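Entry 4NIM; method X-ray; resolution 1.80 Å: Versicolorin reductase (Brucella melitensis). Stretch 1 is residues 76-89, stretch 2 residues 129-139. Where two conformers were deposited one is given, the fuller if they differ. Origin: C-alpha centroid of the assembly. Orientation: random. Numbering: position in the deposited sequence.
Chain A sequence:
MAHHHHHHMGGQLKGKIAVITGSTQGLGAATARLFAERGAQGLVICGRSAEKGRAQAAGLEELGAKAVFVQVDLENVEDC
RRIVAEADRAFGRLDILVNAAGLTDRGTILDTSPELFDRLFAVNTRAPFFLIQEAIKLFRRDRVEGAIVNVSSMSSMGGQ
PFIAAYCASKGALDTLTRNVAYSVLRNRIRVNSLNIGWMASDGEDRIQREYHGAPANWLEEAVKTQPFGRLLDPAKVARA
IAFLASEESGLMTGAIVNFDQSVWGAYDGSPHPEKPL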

ATOM      1  N   ASN A  76      12.931   0.793  -9.080  1.00 23.76           N
ATOM      2  CA  ASN A  76      14.206   0.138  -8.868  1.00 24.92           C
ATOM      3  C   ASN A  76      14.087  -0.833  -7.683  1.00 23.84           C
ATOM      4  O   ASN A  76      13.928  -0.409  -6.518  1.00 22.11           O
ATOM      5  CB  ASN A  76      15.299   1.189  -8.651  1.00 28.55           C
ATOM      6  CG  ASN A  76      16.686   0.593  -8.408  1.00 32.40           C
ATOM      7  OD1 ASN A  76      16.843  -0.542  -7.983  1.00 36.56           O
ATOM      8  ND2 ASN A  76      17.708   1.405  -8.634  1.00 35.08           N
ATOM      9  N   VAL A  77      14.206  -2.121  -7.977  1.00 22.71           N
ATOM     10  CA  VAL A  77      14.048  -3.150  -6.952  1.00 23.00           C
ATOM     11  C   VAL A  77      15.058  -2.995  -5.779  1.00 23.40           C
ATOM     12  O   VAL A  77      14.739  -3.276  -4.635  1.00 21.80           O
ATOM     13  CB  VAL A  77      14.072  -4.560  -7.567  1.00 23.58           C
ATOM     14  CG1 VAL A  77      14.024  -5.654  -6.497  1.00 23.41           C
ATOM     15  CG2 VAL A  77      12.860  -4.741  -8.484  1.00 24.49           C
ATOM     16  N   GLU A  78      16.262  -2.504  -6.054  1.00 25.08           N
ATOM     17  CA  GLU A  78      17.256  -2.304  -4.986  1.00 26.84           C
ATOM     18  C   GLU A  78      16.815  -1.203  -4.003  1.00 24.90           C
ATOM     19  O   GLU A  78      17.130  -1.262  -2.818  1.00 24.88           O
ATOM     20  CB  GLU A  78      18.649  -1.987  -5.608  1.00 31.28           C
ATOM     21  CG  GLU A  78      19.815  -2.565  -4.815  1.00 37.91           C
ATOM     22  CD  GLU A  78      21.189  -2.175  -5.388  1.00 44.79           C
ATOM     23  OE1 GLU A  78      21.332  -2.044  -6.643  1.00 49.67           O
ATOM     24  OE2 GLU A  78      22.131  -1.976  -4.581  1.00 49.52           O
ATOM     25  N   ASP A  79      16.106  -0.190  -4.513  1.00 23.79           N
ATOM     26  CA  ASP A  79      15.518   0.862  -3.690  1.00 23.94           C
ATOM     27  C   ASP A  79      14.425   0.263  -2.794  1.00 22.63           C
ATOM     28  O   ASP A  79      14.338   0.565  -1.585  1.00 22.75           O
ATOM     29  CB  ASP A  79      14.947   1.993  -4.543  1.00 24.25           C
ATOM     30  CG  ASP A  79      15.994   2.952  -5.042  1.00 25.94           C
ATOM     31  OD1 ASP A  79      17.212   2.760  -4.776  1.00 27.74           O
ATOM     32  OD2 ASP A  79      15.591   3.961  -5.660  1.00 26.92           O
ATOM     33  N   CYS A  80      13.634  -0.623  -3.358  1.00 21.04           N
ATOM     34  CA  CYS A  80      12.627  -1.350  -2.596  1.00 20.79           C
ATOM     35  C   CYS A  80      13.259  -2.095  -1.439  1.00 21.31           C
ATOM     36  O   CYS A  80      12.811  -1.985  -0.278  1.00 21.22           O
ATOM     37  CB  CYS A  80      11.848  -2.336  -3.493  1.00 20.63           C
ATOM     38  SG  CYS A  80      10.841  -1.450  -4.716  1.00 21.35           S
ATOM     39  N   ARG A  81      14.310  -2.837  -1.743  1.00 22.14           N
ATOM     40  CA  ARG A  81      15.030  -3.553  -0.698  1.00 23.19           C
ATOM     41  C   ARG A  81      15.626  -2.623   0.372  1.00 22.97           C
ATOM     42  O   ARG A  81      15.580  -2.973   1.550  1.00 22.39           O
ATOM     43  CB  ARG A  81      16.101  -4.450  -1.285  1.00 24.93           C
ATOM     44  CG  ARG A  81      15.501  -5.538  -2.157  1.00 26.27           C
ATOM     45  CD  ARG A  81      16.601  -6.251  -2.903  1.00 29.19           C
ATOM     46  NE  ARG A  81      16.076  -7.484  -3.432  1.00 32.60           N
ATOM     47  CZ  ARG A  81      16.512  -8.102  -4.504  1.00 34.68           C
ATOM     48  NH1 ARG A  81      17.493  -7.573  -5.238  1.00 40.74           N
ATOM     49  NH2 ARG A  81      15.924  -9.249  -4.853  1.00 35.09           N
ATOM     50  N   ARG A  82      16.164  -1.478  -0.052  1.00 24.10           N
ATOM     51  CA  ARG A  82      16.776  -0.524   0.887  0.50 25.33           C
ATOM     52  C   ARG A  82      15.776   0.040   1.895  1.00 24.40           C
ATOM     53  O   ARG A  82      16.143   0.321   3.055  1.00 23.99           O
ATOM     54  CB  ARG A  82      17.489   0.613   0.146  0.50 27.52           C
ATOM     55  CG  ARG A  82      18.427   1.425   1.036  0.50 30.14           C
ATOM     56  CD  ARG A  82      19.500   2.151   0.230  0.50 31.92           C
ATOM     57  NE  ARG A  82      18.923   3.068  -0.743  0.50 33.23           N
ATOM     58  CZ  ARG A  82      18.872   2.828  -2.048  0.50 33.24           C
ATOM     59  NH1 ARG A  82      19.380   1.706  -2.547  0.50 33.29           N
ATOM     60  NH2 ARG A  82      18.302   3.716  -2.850  0.50 33.90           N
ATOM     61  N   ILE A  83      14.509   0.192   1.490  1.00 22.62           N
ATOM     62  CA  ILE A  83      13.500   0.703   2.400  1.00 22.09           C
ATOM     63  C   ILE A  83      13.373  -0.161   3.641  1.00 21.63           C
ATOM     64  O   ILE A  83      13.420   0.314   4.816  1.00 21.28           O
ATOM     65  CB  ILE A  83      12.143   0.816   1.706  1.00 22.32           C
ATOM     66  CG1 ILE A  83      12.223   1.908   0.628  1.00 22.79           C
ATOM     67  CG2 ILE A  83      11.065   1.155   2.708  1.00 22.17           C
ATOM     68  CD1 ILE A  83      11.126   1.817  -0.389  1.00 22.67           C
ATOM     69  N   VAL A  84      13.220  -1.436   3.392  1.00 20.94           N
ATOM     70  CA  VAL A  84      13.056  -2.394   4.468  1.00 21.54           C
ATOM     71  C   VAL A  84      14.381  -2.562   5.235  1.00 21.28           C
ATOM     72  O   VAL A  84      14.362  -2.598   6.491  1.00 21.17           O
ATOM     73  CB  VAL A  84      12.528  -3.744   3.954  1.00 20.87           C
ATOM     74  CG1 VAL A  84      12.510  -4.772   5.076  1.00 21.40           C
ATOM     75  CG2 VAL A  84      11.143  -3.576   3.380  1.00 20.84           C
ATOM     76  N   ALA A  85      15.517  -2.567   4.519  1.00 21.36           N
ATOM     77  CA  ALA A  85      16.826  -2.525   5.193  1.00 22.54           C
ATOM     78  C   ALA A  85      16.960  -1.356   6.174  1.00 23.29           C
ATOM     79  O   ALA A  85      17.599  -1.505   7.210  1.00 22.86           O
ATOM     80  CB  ALA A  85      17.969  -2.453   4.206  1.00 22.87           C
ATOM     81  N   GLU A  86      16.351  -0.219   5.838  1.00 23.71           N
ATOM     82  CA  GLU A  86      16.451   0.965   6.686  1.00 24.99           C
ATOM     83  C   GLU A  86      15.633   0.817   7.959  1.00 24.14           C
ATOM     84  O   GLU A  86      15.996   1.377   8.994  1.00 24.76           O
ATOM     85  CB  GLU A  86      16.084   2.225   5.899  1.00 26.80           C
ATOM     86  CG  GLU A  86      17.268   2.837   5.157  1.00 29.63           C
ATOM     87  CD  GLU A  86      18.221   3.548   6.120  1.00 32.27           C
ATOM     88  OE1 GLU A  86      17.979   4.733   6.464  1.00 34.57           O
ATOM     89  OE2 GLU A  86      19.177   2.902   6.594  1.00 33.79           O
ATOM     90  N   ALA A  87      14.533   0.069   7.911  1.00 23.09           N
ATOM     91  CA  ALA A  87      13.773  -0.221   9.131  1.00 23.02           C
ATOM     92  C   ALA A  87      14.566  -1.050  10.103  1.00 23.41           C
ATOM     93  O   ALA A  87      14.656  -0.741  11.320  1.00 23.00           O
ATOM     94  CB  ALA A  87      12.483  -0.917   8.795  1.00 22.52           C
ATOM     95  N   ASP A  88      15.236  -2.054   9.549  1.00 23.07           N
ATOM     96  CA  ASP A  88      16.168  -2.880  10.321  1.00 24.10           C
ATOM     97  C   ASP A  88      17.372  -2.077  10.857  1.00 24.87           C
ATOM     98  O   ASP A  88      17.719  -2.171  12.047  1.00 25.13           O
ATOM     99  CB  ASP A  88      16.619  -4.053   9.449  1.00 24.00           C
ATOM    100  CG  ASP A  88      17.241  -5.167  10.260  1.00 25.16           C
ATOM    101  OD1 ASP A  88      17.091  -5.197  11.520  1.00 25.01           O
ATOM    102  OD2 ASP A  88      17.964  -5.965   9.647  1.00 25.45           O
ATOM    103  N   ARG A  89      17.979  -1.272   9.991  1.00 25.06           N
ATOM    104  CA  ARG A  89      19.099  -0.408  10.385  1.00 27.02           C
ATOM    105  C   ARG A  89      18.705   0.487  11.596  1.00 26.55           C
ATOM    106  O   ARG A  89      19.375   0.480  12.626  1.00 26.65           O
ATOM    107  CB  ARG A  89      19.572   0.418   9.181  1.00 28.25           C
ATOM    108  CG  ARG A  89      20.883   1.184   9.347  1.00 31.17           C
ATOM    109  CD  ARG A  89      20.762   2.558   9.988  1.00 33.64           C
ATOM    110  NE  ARG A  89      19.839   3.454   9.267  1.00 35.17           N
ATOM    111  CZ  ARG A  89      19.311   4.575   9.771  1.00 36.86           C
ATOM    112  NH1 ARG A  89      19.607   4.970  11.004  1.00 36.38           N
ATOM    113  NH2 ARG A  89      18.476   5.309   9.043  1.00 37.10           N
TER
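Stretch 2 (129-139) FFLIQEAIKLF

Residues 77-89 form a helix, and 129-139 lie on it as a second helix that begins before the stretch and runs beyond it. The N-to-C directions differ by 31° (signed crossing angle -31°), so the two run roughly parallel, with axes 8.7 Å apart at closest approach. The register is C80 to L131, V84 to E134 and D88 to L138, with CA-CA distances of 5.8, 6.3 and 8.0 Å; the backbones therefore diverge toward the C-terminal end.

N76 caps the first helix, its OD1 accepting from E78 N at 2.8 Å, but it does not reach the partner. Contact starts at V77, whose CG1 lies over one face of the F130 ring, 4.1 Å from the centroid and 26° off the normal, a CH-pi arrangement. At C80 the backbones come close enough for L131 CD2 to approach C80 O at 3.3 Å; L131 CB points sideways, yet its side-chain end turns inward, and C80 CB is 4.2 Å from L131 CG.

R81 lies along the margin. Its CG packs 3.9 Å from E134 CG, while R81 NE and E134 OE2, at 4.1 Å, are too far apart for a salt bridge; E134 OE2 instead pairs with K137 NZ at 2.9 Å. A water links the helices by donating to R81 O (2.7 Å) and E134 OE1 (2.9 Å). No direct hydrogen bond crosses.

I83 CD1 reaches L131 CD2 at 4.2 Å. V84 is the central knob, with 85 Å² covered, seated among L131, E134, A135 and L138: its CG1 is 3.7 Å from E134 CB and 3.6 Å from L138 CD1, and its CG2 is 4.0 Å from L131 CD2. One turn on, D88 OD2 lies 4.0 Å from L138 CD2, closing an interface of 563 Å², both sides summed.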

ATOM      1  N   PHE A 129       5.701  -6.744  -4.382  1.00 14.31           N
ATOM      2  CA  PHE A 129       6.305  -8.043  -4.284  1.00 14.69           C
ATOM      3  C   PHE A 129       7.635  -8.056  -3.497  1.00 15.15           C
ATOM      4  O   PHE A 129       7.813  -8.862  -2.569  1.00 15.54           O
ATOM      5  CB  PHE A 129       6.423  -8.674  -5.706  1.00 14.86           C
ATOM      6  CG  PHE A 129       6.860 -10.107  -5.715  1.00 15.35           C
ATOM      7  CD1 PHE A 129       8.200 -10.470  -5.518  1.00 16.15           C
ATOM      8  CD2 PHE A 129       5.934 -11.103  -5.992  1.00 14.94           C
ATOM      9  CE1 PHE A 129       8.581 -11.813  -5.529  1.00 16.25           C
ATOM     10  CE2 PHE A 129       6.294 -12.420  -5.987  1.00 15.08           C
ATOM     11  CZ  PHE A 129       7.615 -12.798  -5.788  1.00 15.77           C
ATOM     12  N   PHE A 130       8.570  -7.192  -3.867  1.00 14.89           N
ATOM     13  CA  PHE A 130       9.884  -7.225  -3.287  1.00 15.63           C
ATOM     14  C   PHE A 130       9.928  -6.548  -1.894  1.00 15.64           C
ATOM     15  O   PHE A 130      10.651  -7.003  -1.045  1.00 15.82           O
ATOM     16  CB  PHE A 130      10.937  -6.720  -4.276  1.00 15.77           C
ATOM     17  CG  PHE A 130      11.190  -7.715  -5.319  1.00 16.34           C
ATOM     18  CD1 PHE A 130      11.947  -8.843  -5.016  1.00 16.79           C
ATOM     19  CD2 PHE A 130      10.552  -7.664  -6.524  1.00 16.51           C
ATOM     20  CE1 PHE A 130      12.097  -9.856  -5.952  1.00 16.82           C
ATOM     21  CE2 PHE A 130      10.697  -8.684  -7.456  1.00 16.85           C
ATOM     22  CZ  PHE A 130      11.496  -9.767  -7.170  1.00 16.50           C
ATOM     23  N   LEU A 131       9.041  -5.611  -1.641  1.00 15.84           N
ATOM     24  CA  LEU A 131       8.894  -5.063  -0.250  1.00 16.70           C
ATOM     25  C   LEU A 131       8.333  -6.139   0.677  1.00 16.80           C
ATOM     26  O   LEU A 131       8.792  -6.313   1.808  1.00 16.59           O
ATOM     27  CB  LEU A 131       7.969  -3.852  -0.250  1.00 17.29           C
ATOM     28  CG  LEU A 131       8.591  -2.620  -0.910  1.00 17.75           C
ATOM     29  CD1 LEU A 131       7.504  -1.648  -1.324  1.00 17.74           C
ATOM     30  CD2 LEU A 131       9.522  -1.981   0.089  1.00 18.86           C
ATOM     31  N   ILE A 132       7.378  -6.912   0.152  1.00 16.34           N
ATOM     32  CA  ILE A 132       6.795  -8.008   0.900  1.00 16.67           C
ATOM     33  C   ILE A 132       7.860  -9.074   1.168  1.00 16.62           C
ATOM     34  O   ILE A 132       7.969  -9.564   2.297  1.00 16.89           O
ATOM     35  CB  ILE A 132       5.576  -8.611   0.168  1.00 16.63           C
ATOM     36  CG1 ILE A 132       4.371  -7.661   0.252  1.00 16.75           C
ATOM     37  CG2 ILE A 132       5.164  -9.947   0.783  1.00 16.67           C
ATOM     38  CD1 ILE A 132       3.261  -7.947  -0.747  1.00 16.77           C
ATOM     39  N   GLN A 133       8.597  -9.458   0.124  1.00 17.24           N
ATOM     40  CA  GLN A 133       9.714 -10.409   0.275  1.00 17.27           C
ATOM     41  C   GLN A 133      10.615  -9.998   1.448  1.00 17.55           C
ATOM     42  O   GLN A 133      10.951 -10.830   2.311  1.00 17.35           O
ATOM     43  CB  GLN A 133      10.503 -10.496  -1.013  1.00 17.40           C
ATOM     44  CG  GLN A 133      11.748 -11.378  -0.980  1.00 18.31           C
ATOM     45  CD  GLN A 133      12.241 -11.672  -2.372  1.00 18.68           C
ATOM     46  OE1 GLN A 133      11.627 -12.455  -3.130  1.00 20.25           O
ATOM     47  NE2 GLN A 133      13.345 -11.079  -2.725  1.00 18.77           N
ATOM     48  N   GLU A 134      11.084  -8.763   1.419  1.00 17.68           N
ATOM     49  CA  GLU A 134      11.996  -8.313   2.453  1.00 18.24           C
ATOM     50  C   GLU A 134      11.344  -8.233   3.829  1.00 18.04           C
ATOM     51  O   GLU A 134      11.994  -8.512   4.838  1.00 18.23           O
ATOM     52  CB  GLU A 134      12.631  -6.955   2.090  1.00 19.23           C
ATOM     53  CG  GLU A 134      13.577  -7.019   0.911  1.00 20.13           C
ATOM     54  CD  GLU A 134      14.684  -8.033   1.118  1.00 21.32           C
ATOM     55  OE1 GLU A 134      15.353  -8.013   2.152  1.00 22.39           O
ATOM     56  OE2 GLU A 134      14.882  -8.896   0.236  1.00 23.07           O
ATOM     57  N   ALA A 135      10.089  -7.786   3.892  1.00 16.80           N
ATOM     58  CA  ALA A 135       9.411  -7.672   5.202  1.00 16.79           C
ATOM     59  C   ALA A 135       9.227  -9.063   5.823  1.00 16.54           C
ATOM     60  O   ALA A 135       9.498  -9.276   6.999  1.00 17.10           O
ATOM     61  CB  ALA A 135       8.071  -6.976   5.041  1.00 16.40           C
ATOM     62  N   ILE A 136       8.857 -10.044   5.011  1.00 16.29           N
ATOM     63  CA  ILE A 136       8.647 -11.374   5.539  1.00 16.83           C
ATOM     64  C   ILE A 136       9.962 -12.002   6.013  1.00 17.35           C
ATOM     65  O   ILE A 136       9.969 -12.713   7.009  1.00 18.88           O
ATOM     66  CB  ILE A 136       7.924 -12.287   4.496  1.00 16.82           C
ATOM     67  CG1 ILE A 136       6.481 -11.798   4.304  1.00 16.80           C
ATOM     68  CG2 ILE A 136       7.962 -13.761   4.912  1.00 17.02           C
ATOM     69  CD1 ILE A 136       5.765 -12.499   3.144  1.00 16.78           C
ATOM     70  N   LYS A 137      11.081 -11.664   5.392  1.00 17.10           N
ATOM     71  CA  LYS A 137      12.354 -12.161   5.877  1.00 17.40           C
ATOM     72  C   LYS A 137      12.611 -11.614   7.326  1.00 17.88           C
ATOM     73  O   LYS A 137      13.030 -12.357   8.198  1.00 17.99           O
ATOM     74  CB  LYS A 137      13.482 -11.736   4.955  1.00 17.96           C
ATOM     75  CG  LYS A 137      13.535 -12.478   3.597  1.00 18.18           C
ATOM     76  CD  LYS A 137      14.615 -11.874   2.698  1.00 18.95           C
ATOM     77  CE  LYS A 137      14.590 -12.461   1.274  1.00 19.78           C
ATOM     78  NZ  LYS A 137      15.529 -11.755   0.362  1.00 20.75           N
ATOM     79  N   LEU A 138      12.306 -10.351   7.568  1.00 17.78           N
ATOM     80  CA  LEU A 138      12.454  -9.786   8.945  1.00 19.01           C
ATOM     81  C   LEU A 138      11.427 -10.377   9.907  1.00 19.31           C
ATOM     82  O   LEU A 138      11.750 -10.670  11.059  1.00 20.45           O
ATOM     83  CB  LEU A 138      12.326  -8.272   8.929  1.00 19.15           C
ATOM     84  CG  LEU A 138      13.428  -7.542   8.151  1.00 19.76           C
ATOM     85  CD1 LEU A 138      13.289  -6.043   8.384  1.00 20.48           C
ATOM     86  CD2 LEU A 138      14.803  -8.050   8.518  1.00 20.31           C
ATOM     87  N   PHE A 139      10.180 -10.527   9.458  1.00 20.10           N
ATOM     88  CA  PHE A 139       9.163 -11.095  10.336  1.00 20.31           C
ATOM     89  C   PHE A 139       9.615 -12.479  10.811  1.00 20.76           C
ATOM     90  O   PHE A 139       9.568 -12.768  12.013  1.00 21.25           O
ATOM     91  CB  PHE A 139       7.826 -11.218   9.665  1.00 19.97           C
ATOM     92  CG  PHE A 139       7.177  -9.897   9.276  1.00 19.74           C
ATOM     93  CD1 PHE A 139       7.400  -8.713   9.985  1.00 20.11           C
ATOM     94  CD2 PHE A 139       6.256  -9.886   8.228  1.00 19.62           C
ATOM     95  CE1 PHE A 139       6.754  -7.538   9.611  1.00 20.21           C
ATOM     96  CE2 PHE A 139       5.620  -8.726   7.840  1.00 19.38           C
ATOM     97  CZ  PHE A 139       5.868  -7.550   8.549  1.00 20.05           C
TER
HETATM   98  O   HOH W   1      16.309  -5.340   2.627  1.00 21.75           O